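Local coordinates for protein crustacyanin (PDB 1I4U) that binds the carotenoid astaxanthin within a lipocalin fold and so gives the lobster carapace its blue colour, at residues Val159-Thr162 against Arg163-Lys166; Ala143-Tyr146 against Val147-Glu151; Glu23-Pro26 against Asn27-Ser30. All blocks are in the same frame, centred on the assembly; numbering follows the deposited sequence.

Contact 1: Val159-Thr162 against Arg163-Lys166; sequences VDTT and RFVK
Val-159 turns its CG1 obliquely to the guanidinium of Arg-163 where a single 3-10 turn carries the lipocalin chain from helix 144-156 into strand 164-166; apolar, it suits its buried place against Phe-154. Asp-160 opens an Asx turn. Its OD1 is brought over the turn because chi1 of -173° carries CG away from the backbone N, and it accepts the backbone N of Thr-162 at 3.0 Å and, from the same face of the carboxylate plane, Thr-162 OG1 at 2.6 Å. Asp-160 O takes the backbone N of Arg-163 at 2.9 Å, and Asp-160 CB lies 3.9 Å from Arg-163 CD. Bent at chi3, the arginine chain folds back along the turn, where water 1 bridges Arg-163 NH1 and Asp-160 N while NH1 also forms a salt bridge to Asp-131. Thr-161 packs its CB 4.2 Å from CD2 of Phe-164, whose ring meets that of Phe-154 with planes about 55° apart and touches Ala-39 and Ile-135 of the barrel. A threonine suits position 162 because its short hydroxyl reaches back to the aspartate from an exposed place. Phe-164 N bonds Thr-161 O at 3.1 Å, and that same oxygen sits 3.4 Å from Phe-164 CD2, at the ring edge.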
loop_
_atom_site.group_PDB
_atom_site.type_symbol
_atom_site.label_atom_id
_atom_site.label_comp_id
_atom_site.label_asym_id
_atom_site.label_seq_id
_atom_site.Cartn_x
_atom_site.Cartn_y
_atom_site.Cartn_z
ATOM N N VAL A 159 17.584 11.034 4.412
ATOM C CA VAL A 159 16.715 10.672 5.520
ATOM C C VAL A 159 17.268 11.189 6.850
ATOM O O VAL A 159 18.442 10.907 7.086
ATOM C CB VAL A 159 16.464 9.151 5.547
ATOM C CG1 VAL A 159 15.781 8.686 6.840
ATOM C CG2 VAL A 159 15.591 8.770 4.350
ATOM N N ASP A 160 16.463 11.903 7.657
ATOM C CA ASP A 160 16.821 12.457 8.965
ATOM C C ASP A 160 16.904 11.319 9.950
ATOM O O ASP A 160 15.898 10.849 10.511
ATOM C CB ASP A 160 15.809 13.517 9.455
ATOM C CG ASP A 160 16.277 14.203 10.726
ATOM O OD1 ASP A 160 17.252 13.712 11.344
ATOM O OD2 ASP A 160 15.689 15.244 11.136
ATOM N N THR A 161 18.128 10.861 10.186
ATOM C CA THR A 161 18.235 9.706 11.102
ATOM C C THR A 161 17.869 9.953 12.551
ATOM O O THR A 161 17.708 9.005 13.343
ATOM C CB THR A 161 19.649 9.117 11.035
ATOM O OG1 THR A 161 20.585 10.129 11.384
ATOM C CG2 THR A 161 19.886 8.677 9.607
ATOM N N THR A 162 17.680 11.216 12.925
ATOM C CA THR A 162 17.114 11.462 14.250
ATOM C C THR A 162 15.669 10.968 14.386
ATOM O O THR A 162 15.083 10.900 15.475
ATOM C CB THR A 162 17.181 12.970 14.592
ATOM O OG1 THR A 162 16.248 13.693 13.756
ATOM C CG2 THR A 162 18.591 13.510 14.375
ATOM N N ARG A 163 15.029 10.568 13.289
ATOM C CA ARG A 163 13.725 9.977 13.262
ATOM C C ARG A 163 13.674 8.543 13.791
ATOM O O ARG A 163 12.628 8.025 14.127
ATOM C CB ARG A 163 13.166 10.050 11.830
ATOM C CG ARG A 163 12.756 11.478 11.430
ATOM C CD ARG A 163 12.489 11.581 9.940
ATOM N NE ARG A 163 11.345 10.706 9.573
ATOM C CZ ARG A 163 11.091 10.312 8.335
ATOM N NH1 ARG A 163 11.824 10.660 7.294
ATOM N NH2 ARG A 163 10.061 9.513 8.157
ATOM N N PHE A 164 14.826 7.880 13.907
ATOM C CA PHE A 164 14.781 6.483 14.388
ATOM C C PHE A 164 14.471 6.387 15.871
ATOM O O PHE A 164 14.989 7.158 16.665
ATOM C CB PHE A 164 16.125 5.784 14.160
ATOM C CG PHE A 164 16.255 5.291 12.746
ATOM C CD1 PHE A 164 15.660 4.101 12.371
ATOM C CD2 PHE A 164 16.919 6.025 11.794
ATOM C CE1 PHE A 164 15.748 3.635 11.086
ATOM C CE2 PHE A 164 17.044 5.565 10.496
ATOM C CZ PHE A 164 16.411 4.372 10.155
ATOM N N VAL A 165 13.665 5.376 16.177
ATOM C CA VAL A 165 13.305 5.015 17.557
ATOM C C VAL A 165 13.659 3.555 17.759
ATOM O O VAL A 165 13.312 2.696 16.923
ATOM C CB VAL A 165 11.812 5.265 17.866
ATOM C CG1 VAL A 165 11.537 4.889 19.310
ATOM C CG2 VAL A 165 11.431 6.727 17.570
ATOM N N LYS A 166 14.346 3.209 18.835
ATOM C CA LYS A 166 14.728 1.822 19.127
ATOM C C LYS A 166 13.511 1.022 19.533
ATOM O O LYS A 166 12.604 1.514 20.199
ATOM C CB LYS A 166 15.748 1.818 20.261
ATOM C CG LYS A 166 16.531 0.585 20.502
ATOM C CD LYS A 166 17.702 0.795 21.462
ATOM C CE LYS A 166 18.779 1.494 20.642
ATOM N NZ LYS A 166 20.021 1.649 21.470
HETATM O O HOH W 1 13.744 12.871 6.839
#

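Contact 2: Ala143-Tyr146 against Val147-Glu151; sequences ADQY and VKKCE
Lys-149 and Tyr-146 lie side by side and point the same way, the lysine running from its own turn of helix back beside the tyrosine ring. Lys-149 CB starts 3.4 Å from Tyr-146 O, and with CG beside the backbone N (chi1 -67°) the chain is led back toward the preceding turn. CG rests against Gln-145 O, and CD stays near the same carbonyl. Bends at chi3 and chi4 then bring Lys-149 CE to 3.6 Å from CD1 of Tyr-146, an oblique approach to the ring, while CE also touches Gln-145 O. At the tip, NZ reaches water 2 through a weak bond; the water donates to Gln-145 O at 2.8 Å. A long flexible lysine suits this place because its methylenes can run along the Gln-145 carbonyl and bring CE beside the ring while the ammonium stays with water.

All this happens on the first turns of helix 144-156, the helix that lies beside the lipocalin barrel. Ala-143 is at the N-cap position, though its methyl has no polar atom to offer the helix end; its O receives Val-147 N at 3.2 Å. Lys-148 N reaches Asp-144 O at 2.9 Å. The side chains of Asp-144 and Lys-148 cross obliquely: Lys-148 NZ comes to 3.3 Å from Asp-144 CB but stays 4.0 Å from Asp-144 OD2, beyond a salt bridge. A negative charge in the first turn probably interacts favourably with the positive end of the helix dipole. On the tyrosine, CG of Gln-145 lies over the centre of one ring face. Cys-150, buried, gives its N to Tyr-146 O and its SG to the disulfide with Cys-117, which ties the helix to strand 115-123.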
loop_
_atom_site.group_PDB
_atom_site.type_symbol
_atom_site.label_atom_id
_atom_site.label_comp_id
_atom_site.label_asym_id
_atom_site.label_seq_id
_atom_site.Cartn_x
_atom_site.Cartn_y
_atom_site.Cartn_z
ATOM N N ALA A 143 25.472 -3.925 17.427
ATOM C CA ALA A 143 26.642 -3.107 17.691
ATOM C C ALA A 143 26.652 -1.788 16.933
ATOM O O ALA A 143 26.146 -1.682 15.835
ATOM C CB ALA A 143 27.901 -3.905 17.382
ATOM N N ASP A 144 27.213 -0.755 17.548
ATOM C CA ASP A 144 27.222 0.588 16.998
ATOM C C ASP A 144 27.906 0.540 15.649
ATOM O O ASP A 144 27.480 1.304 14.814
ATOM C CB ASP A 144 27.905 1.532 17.991
ATOM C CG ASP A 144 27.156 1.883 19.246
ATOM O OD1 ASP A 144 26.095 1.341 19.635
ATOM O OD2 ASP A 144 27.638 2.806 19.971
ATOM N N GLN A 145 28.884 -0.341 15.400
ATOM C CA GLN A 145 29.524 -0.223 14.086
ATOM C C GLN A 145 28.535 -0.481 12.955
ATOM O O GLN A 145 28.658 0.111 11.894
ATOM C CB GLN A 145 30.704 -1.142 13.804
ATOM C CG GLN A 145 30.420 -2.625 13.927
ATOM C CD GLN A 145 31.645 -3.513 13.783
ATOM O OE1 GLN A 145 32.388 -3.307 12.828
ATOM N NE2 GLN A 145 31.754 -4.431 14.738
ATOM N N TYR A 146 27.599 -1.380 13.199
ATOM C CA TYR A 146 26.596 -1.682 12.197
ATOM C C TYR A 146 25.488 -0.648 12.125
ATOM O O TYR A 146 25.022 -0.318 11.024
ATOM C CB TYR A 146 25.976 -3.098 12.449
ATOM C CG TYR A 146 27.042 -4.172 12.528
ATOM C CD1 TYR A 146 27.896 -4.415 11.473
ATOM C CD2 TYR A 146 27.235 -4.923 13.677
ATOM C CE1 TYR A 146 28.893 -5.366 11.492
ATOM C CE2 TYR A 146 28.254 -5.895 13.720
ATOM C CZ TYR A 146 29.050 -6.111 12.639
ATOM O OH TYR A 146 30.035 -7.053 12.719
ATOM N N VAL A 147 25.052 -0.158 13.299
ATOM C CA VAL A 147 24.096 0.942 13.350
ATOM C C VAL A 147 24.620 2.108 12.545
ATOM O O VAL A 147 23.857 2.697 11.786
ATOM C CB VAL A 147 23.774 1.395 14.803
ATOM C CG1 VAL A 147 22.866 2.612 14.801
ATOM C CG2 VAL A 147 23.196 0.190 15.556
ATOM N N LYS A 148 25.888 2.447 12.673
ATOM C CA LYS A 148 26.471 3.576 11.955
ATOM C C LYS A 148 26.509 3.359 10.438
ATOM O O LYS A 148 26.400 4.304 9.660
ATOM C CB LYS A 148 27.895 3.808 12.454
ATOM C CG LYS A 148 28.124 4.494 13.780
ATOM C CD LYS A 148 29.615 4.382 14.158
ATOM C CE LYS A 148 30.015 4.903 15.514
ATOM N NZ LYS A 148 29.437 4.182 16.668
ATOM N N LYS A 149 26.634 2.088 10.043
ATOM C CA LYS A 149 26.538 1.791 8.610
ATOM C C LYS A 149 25.175 2.182 8.096
ATOM O O LYS A 149 25.033 2.828 7.041
ATOM C CB LYS A 149 26.860 0.330 8.269
ATOM C CG LYS A 149 28.381 0.029 8.559
ATOM C CD LYS A 149 28.652 -1.448 8.509
ATOM C CE LYS A 149 29.687 -1.937 9.548
ATOM N NZ LYS A 149 30.980 -1.258 9.309
ATOM N N CYS A 150 24.108 1.778 8.854
ATOM C CA CYS A 150 22.800 2.188 8.388
ATOM C C CYS A 150 22.639 3.705 8.471
ATOM O O CYS A 150 22.042 4.245 7.547
ATOM C CB CYS A 150 21.701 1.497 9.189
ATOM S SG CYS A 150 21.455 -0.263 8.878
ATOM N N GLU A 151 23.164 4.342 9.512
ATOM C CA GLU A 151 23.006 5.794 9.610
ATOM C C GLU A 151 23.562 6.451 8.363
ATOM O O GLU A 151 22.929 7.361 7.834
ATOM C CB GLU A 151 23.654 6.326 10.884
ATOM C CG GLU A 151 23.520 7.858 10.942
ATOM C CD GLU A 151 24.280 8.510 12.090
ATOM O OE1 GLU A 151 25.085 7.836 12.769
ATOM O OE2 GLU A 151 24.087 9.720 12.358
HETATM O O HOH W 2 30.948 1.586 11.092
#

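Contact 3: Glu23-Pro26 against Asn27-Ser30; sequences EQTP and NRNS
The chain leaves helix 17-24 and turns through Thr-25 and Pro-26, the turn held by Asn-27 N bonded to Gln-24 O at 3.0 Å. Asn-27 adds a second link from its side chain: its amide ND2 reaches back to Glu-23 O at 3.1 Å, nearly in line with the C=O bond, though the bond is bent at the hydrogen (140°) and the acceptor is tilted 23° from the amide plane. Asparagine suits this place because its short amide can take up a carbonyl near the helix end. Both bonds across the turn come from Asn-27, so a residue lacking N-H can be accommodated at Pro-26.

Arg-28 CG lies 3.5 Å from Thr-25 O. The bend at chi2 (-57°) then turns CD and the guanidinium back over the turn, so that one face of the guanidinium meets Gln-24 O, 3.6 Å above its plane, and Thr-25 CA. Water 3, at its edge, accepts from Arg-28 NH1 at 2.8 Å and donates to Gln-24 OE1 at 2.7 Å. Arg-28 also makes a cation-pi contact with Trp-21. A leucine in its place would probably leave that water without its arginine donor and Trp-21 without its cationic partner.

Gln-24, buried, sends NE2 to Ile-107 O, and Thr-25 OG1 bonds back to Trp-21 O of helix 17-24. Beyond the turn, the short helix 28-31 lies near the barrel, with Arg-28 and Asn-29 touching Phe-58 of strand 52-58 and Asn-27 meeting Tyr-112.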
loop_
_atom_site.group_PDB
_atom_site.type_symbol
_atom_site.label_atom_id
_atom_site.label_comp_id
_atom_site.label_asym_id
_atom_site.label_seq_id
_atom_site.Cartn_x
_atom_site.Cartn_y
_atom_site.Cartn_z
ATOM N N GLU A 23 22.774 -6.878 -6.891
ATOM C CA GLU A 23 23.552 -7.484 -5.825
ATOM C C GLU A 23 22.772 -8.516 -5.024
ATOM O O GLU A 23 23.311 -9.505 -4.491
ATOM C CB GLU A 23 23.987 -6.408 -4.802
ATOM C CG GLU A 23 25.056 -5.499 -5.374
ATOM C CD GLU A 23 25.380 -4.322 -4.483
ATOM O OE1 GLU A 23 24.668 -3.974 -3.520
ATOM O OE2 GLU A 23 26.390 -3.708 -4.833
ATOM N N GLN A 24 21.479 -8.241 -4.896
ATOM C CA GLN A 24 20.669 -8.991 -3.932
ATOM C C GLN A 24 20.030 -10.217 -4.543
ATOM O O GLN A 24 19.752 -11.158 -3.812
ATOM C CB GLN A 24 19.631 -8.019 -3.371
ATOM C CG GLN A 24 20.307 -7.045 -2.417
ATOM C CD GLN A 24 19.513 -5.787 -2.194
ATOM O OE1 GLN A 24 18.318 -5.729 -2.553
ATOM N NE2 GLN A 24 20.186 -4.807 -1.602
ATOM N N THR A 25 19.756 -10.216 -5.859
ATOM C CA THR A 25 19.080 -11.391 -6.438
ATOM C C THR A 25 19.830 -12.686 -6.196
ATOM O O THR A 25 19.194 -13.704 -5.894
ATOM C CB THR A 25 18.823 -11.155 -7.936
ATOM O OG1 THR A 25 17.903 -10.070 -8.047
ATOM C CG2 THR A 25 18.135 -12.374 -8.495
ATOM N N PRO A 26 21.156 -12.758 -6.307
ATOM C CA PRO A 26 21.844 -14.030 -6.054
ATOM C C PRO A 26 21.854 -14.483 -4.605
ATOM O O PRO A 26 22.300 -15.611 -4.404
ATOM C CB PRO A 26 23.314 -13.785 -6.468
ATOM C CG PRO A 26 23.190 -12.625 -7.378
ATOM C CD PRO A 26 22.141 -11.756 -6.739
ATOM N N ASN A 27 21.418 -13.629 -3.704
ATOM C CA ASN A 27 21.677 -13.824 -2.278
ATOM C C ASN A 27 20.411 -14.056 -1.497
ATOM O O ASN A 27 20.428 -13.908 -0.264
ATOM C CB ASN A 27 22.475 -12.640 -1.706
ATOM C CG ASN A 27 23.933 -12.745 -2.114
ATOM O OD1 ASN A 27 24.607 -13.779 -1.922
ATOM N ND2 ASN A 27 24.485 -11.684 -2.693
ATOM N N ARG A 28 19.308 -14.417 -2.141
ATOM C CA ARG A 28 18.032 -14.424 -1.402
ATOM C C ARG A 28 18.083 -15.394 -0.245
ATOM O O ARG A 28 17.560 -15.155 0.832
ATOM C CB ARG A 28 16.900 -14.795 -2.347
ATOM C CG ARG A 28 16.646 -13.831 -3.504
ATOM C CD ARG A 28 16.365 -12.416 -3.032
ATOM N NE ARG A 28 16.023 -11.592 -4.217
ATOM C CZ ARG A 28 15.886 -10.282 -4.115
ATOM N NH1 ARG A 28 16.064 -9.707 -2.930
ATOM N NH2 ARG A 28 15.582 -9.562 -5.181
ATOM N N ASN A 29 18.745 -16.539 -0.440
ATOM C CA ASN A 29 18.757 -17.545 0.625
ATOM C C ASN A 29 19.506 -17.001 1.806
ATOM O O ASN A 29 19.216 -17.291 2.965
ATOM C CB ASN A 29 19.397 -18.791 0.051
ATOM C CG ASN A 29 18.409 -19.709 -0.656
ATOM O OD1 ASN A 29 17.545 -20.304 -0.007
ATOM N ND2 ASN A 29 18.527 -19.856 -1.983
ATOM N N SER A 30 20.529 -16.178 1.550
ATOM C CA SER A 30 21.273 -15.616 2.671
ATOM C C SER A 30 20.491 -14.550 3.429
ATOM O O SER A 30 20.908 -14.202 4.540
ATOM C CB SER A 30 22.606 -15.046 2.177
ATOM O OG SER A 30 23.477 -16.091 1.729
HETATM O O HOH W 3 16.007 -6.978 -3.302
HETATM O O HOH W 4 19.265 -16.016 -4.974
HETATM O O HOH W 5 20.273 -17.247 -2.857
#

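How the contacts relate
Along the chain the order is contact 3, contact 2, contact 1. Contact 3 stands apart near the N-terminal end, on helices 17-24 and 28-31, its centre about 27 Å from that of contact 1, on the opposite side of the chain's centre, and about 21 Å from that of contact 2. Contacts 1 and 2 are neighbours, with centres about 13 Å apart: helix 144-156 is followed by strand 164-166, and the two contacts touch where Thr-161 OG1 packs 3.7 Å from Glu-151 OE2. That strand pairs with strand 33-41 of the antiparallel barrel. All three are short-range contacts in elements that flank the barrel, the framework of the pigment-binding lipocalin fold.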